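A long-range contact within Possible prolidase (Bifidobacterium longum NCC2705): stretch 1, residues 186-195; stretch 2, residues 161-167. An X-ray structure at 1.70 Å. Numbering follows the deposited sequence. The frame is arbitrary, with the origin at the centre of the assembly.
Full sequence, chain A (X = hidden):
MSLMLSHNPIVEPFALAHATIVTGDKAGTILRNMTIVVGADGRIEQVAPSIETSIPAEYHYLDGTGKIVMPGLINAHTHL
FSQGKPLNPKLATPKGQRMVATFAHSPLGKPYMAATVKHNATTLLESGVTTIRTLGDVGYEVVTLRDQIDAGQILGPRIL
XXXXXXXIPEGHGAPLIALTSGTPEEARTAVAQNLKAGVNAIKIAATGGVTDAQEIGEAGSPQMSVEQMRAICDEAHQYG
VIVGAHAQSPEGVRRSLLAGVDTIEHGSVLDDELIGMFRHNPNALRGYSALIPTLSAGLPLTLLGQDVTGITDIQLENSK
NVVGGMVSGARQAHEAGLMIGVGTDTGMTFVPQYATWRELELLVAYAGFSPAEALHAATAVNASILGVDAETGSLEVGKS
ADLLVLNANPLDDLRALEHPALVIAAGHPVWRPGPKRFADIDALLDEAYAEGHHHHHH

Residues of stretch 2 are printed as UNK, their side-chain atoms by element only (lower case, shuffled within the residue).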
# COMPACT_ATOMS: atom_id res chain seq x y z
N GLU A 186 -9.47 -20.80 18.34
CA GLU A 186 -8.06 -20.42 18.46
C GLU A 186 -7.81 -19.16 17.64
O GLU A 186 -7.13 -18.25 18.09
CB GLU A 186 -7.15 -21.55 17.96
CG GLU A 186 -5.69 -21.15 17.87
CD GLU A 186 -4.81 -22.18 17.18
OE1 GLU A 186 -5.23 -22.72 16.14
OE2 GLU A 186 -3.69 -22.44 17.67
N ALA A 187 -8.37 -19.12 16.43
CA ALA A 187 -8.20 -17.98 15.54
C ALA A 187 -8.81 -16.70 16.13
O ALA A 187 -8.21 -15.63 16.04
CB ALA A 187 -8.84 -18.27 14.18
N ARG A 188 -9.99 -16.82 16.72
CA ARG A 188 -10.65 -15.66 17.31
C ARG A 188 -9.85 -15.13 18.49
O ARG A 188 -9.75 -13.92 18.69
CB ARG A 188 -12.07 -16.02 17.76
CG ARG A 188 -12.92 -14.81 18.16
CD ARG A 188 -14.33 -15.21 18.59
NE ARG A 188 -15.16 -15.69 17.49
CZ ARG A 188 -15.77 -14.91 16.61
NH1 ARG A 188 -15.67 -13.59 16.69
NH2 ARG A 188 -16.51 -15.45 15.64
N THR A 189 -9.29 -16.04 19.27
CA THR A 189 -8.49 -15.63 20.43
C THR A 189 -7.23 -14.92 19.96
O THR A 189 -6.79 -13.94 20.57
CB THR A 189 -8.10 -16.85 21.29
OG1 THR A 189 -9.28 -17.46 21.81
CG2 THR A 189 -7.20 -16.43 22.44
N ALA A 190 -6.64 -15.41 18.88
CA ALA A 190 -5.42 -14.82 18.36
C ALA A 190 -5.65 -13.40 17.85
O ALA A 190 -4.86 -12.50 18.14
CB ALA A 190 -4.85 -15.70 17.25
N VAL A 191 -6.73 -13.20 17.10
CA VAL A 191 -7.01 -11.87 16.58
C VAL A 191 -7.32 -10.91 17.74
O VAL A 191 -6.96 -9.73 17.69
CB VAL A 191 -8.20 -11.89 15.57
CG1 VAL A 191 -9.48 -12.32 16.26
CG2 VAL A 191 -8.36 -10.52 14.93
N ALA A 192 -7.96 -11.42 18.79
CA ALA A 192 -8.28 -10.59 19.94
C ALA A 192 -7.00 -10.07 20.59
O ALA A 192 -6.94 -8.94 21.07
CB ALA A 192 -9.09 -11.38 20.96
N GLN A 193 -5.97 -10.92 20.59
CA GLN A 193 -4.68 -10.54 21.17
C GLN A 193 -4.11 -9.36 20.39
O GLN A 193 -3.57 -8.42 20.98
CB GLN A 193 -3.71 -11.73 21.12
CG GLN A 193 -4.22 -12.96 21.86
CD GLN A 193 -3.23 -14.11 21.88
OE1 GLN A 193 -2.73 -14.54 20.85
NE2 GLN A 193 -2.95 -14.62 23.08
N ASN A 194 -4.22 -9.42 19.06
CA ASN A 194 -3.71 -8.33 18.23
C ASN A 194 -4.51 -7.06 18.46
O ASN A 194 -3.94 -5.99 18.60
CB ASN A 194 -3.77 -8.71 16.75
CG ASN A 194 -2.45 -9.25 16.24
OD1 ASN A 194 -1.48 -9.36 16.99
ND2 ASN A 194 -2.40 -9.58 14.96
N LEU A 195 -5.83 -7.18 18.50
CA LEU A 195 -6.69 -6.03 18.72
C LEU A 195 -6.40 -5.39 20.07
O LEU A 195 -6.28 -4.17 20.18
CB LEU A 195 -8.16 -6.45 18.63
CG LEU A 195 -8.62 -6.93 17.25
CD1 LEU A 195 -10.01 -7.55 17.34
CD2 LEU A 195 -8.62 -5.76 16.27
N UNK A 161 -1.08 -0.40 11.24
CA UNK A 161 -0.22 -1.48 11.72
C UNK A 161 -0.99 -2.76 11.96
O UNK A 161 -2.02 -2.76 12.63
c UNK A 161 0.48 -1.04 13.02
N UNK A 162 -0.47 -3.86 11.42
CA UNK A 162 -1.12 -5.16 11.54
C UNK A 162 -0.66 -6.01 12.72
O UNK A 162 -1.34 -6.96 13.09
o UNK A 162 0.52 -6.33 10.23
c UNK A 162 -0.85 -5.97 10.28
N UNK A 163 0.48 -5.67 13.30
CA UNK A 163 1.00 -6.52 14.36
C UNK A 163 1.46 -7.78 13.64
O UNK A 163 1.56 -7.77 12.41
N UNK A 164 1.76 -8.88 14.35
CA UNK A 164 2.21 -10.08 13.62
C UNK A 164 1.10 -10.70 12.77
O UNK A 164 -0.07 -10.66 13.14
c UNK A 164 1.96 -10.52 15.96
c UNK A 164 2.69 -11.01 14.74
c UNK A 164 1.95 -9.03 15.80
N UNK A 165 1.46 -11.27 11.63
CA UNK A 165 0.44 -11.88 10.79
C UNK A 165 0.04 -13.20 11.42
O UNK A 165 0.77 -13.77 12.23
c UNK A 165 0.95 -12.07 9.36
c UNK A 165 2.09 -13.04 9.07
c UNK A 165 1.58 -14.48 9.07
c UNK A 165 2.67 -12.70 7.70
N UNK A 166 -1.14 -13.68 11.05
CA UNK A 166 -1.64 -14.94 11.58
C UNK A 166 -1.56 -16.01 10.50
O UNK A 166 -1.95 -15.78 9.36
c UNK A 166 -3.28 -13.63 12.99
se UNK A 166 -5.12 -13.25 13.35
c UNK A 166 -5.53 -14.89 14.35
c UNK A 166 -3.09 -14.78 12.03
N UNK A 167 -1.04 -17.18 10.87
CA UNK A 167 -0.91 -18.25 9.90
C UNK A 167 -0.53 -19.57 10.53
O UNK A 167 -0.16 -19.63 11.70
c UNK A 167 0.13 -17.88 8.87

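Stretch 1 is a segment of a helix that begins before residue 186 and continues past 195. Stretch 2 passes beside it, mostly as loop, and becomes strand by position 166.

Position 161 carries a single side-chain carbon. That carbon is out of reach of the helix, and no contact is made. One carbon and nothing more is alanine: Ala-161.

Position 162 has one carbon followed by one oxygen. The CA-to-CB bond points away from stretch 1. The oxygen lies 2.8 Å from the backbone O of position 163, a distance suited to a hydroxyl. A carbon and a terminal oxygen, with no second branch, make serine: Ser-162. Its OG donates a hydrogen bond to that backbone O. Its own backbone O faces the helix and lies 3.4 Å from Asn-194 ND2, but the angle is too poor for a hydrogen bond.

Position 163 has no side-chain atoms, so it is glycine: Gly-163. Its phi is 72°, a value that by itself favours glycine. A CB here would point toward the helix, 3.3 Å from Asn-194 OD1. The CA atoms of Gly-163 and Asn-194 are 6.4 Å apart, a close approach of the two backbones.

Position 164 has three side-chain carbons that close a ring onto the backbone N. The ring carbon bonded to N lies 3.6 Å from Asn-194 OD1. Only proline closes such a ring: Pro-164. That ring carbon is CD, and a CB on Gly-163 would be crowded by it, at 3.0 Å from Pro-164 CD. The backbone O of Pro-164 accepts a hydrogen bond from Asn-194 ND2 at 3.1 Å, with a nearly straight N-H...O angle of 162°.

Position 165 has four carbons, forked at the second. The CA-to-CB bond points away from the helix, and no atom touches it. The fork identifies leucine: Leu-165.

Position 166 has an unbranched chain of two carbons, a selenium and a last carbon. The CA-to-CB bond points toward the helix, and the terminal carbon is 3.1 Å from Ala-190 CB. Selenium in such a chain means selenomethionine, here Met-166. The chi angles are m, t and p. CE also lies 3.3 Å from Ala-187 O and 3.4 Å from Val-191 N, while SE is 4.0 Å from Val-191 CB.

Position 167 again has one side-chain carbon, far from stretch 1. It is alanine: Ala-167.

The contact is small, 255 Å² in all, and has two parts. At one, the long side chain of Met-166 reaches the helix and sets its methyl group among Ala-187, Ala-190 and Val-191. The CA atoms of Ala-190 and Met-166 are 7.8 Å apart. At the other, one turn along, Asn-194 ties the helix to the loop through Pro-164 O. Its OD1 is hydrogen-bonded elsewhere in the structure, so both ends of the amide are used. Apolar packing joins the helix to the strand at Met-166, and one hydrogen bond joins it to the loop at Pro-164.

Stretch 2 (161-167) ASGPLMA
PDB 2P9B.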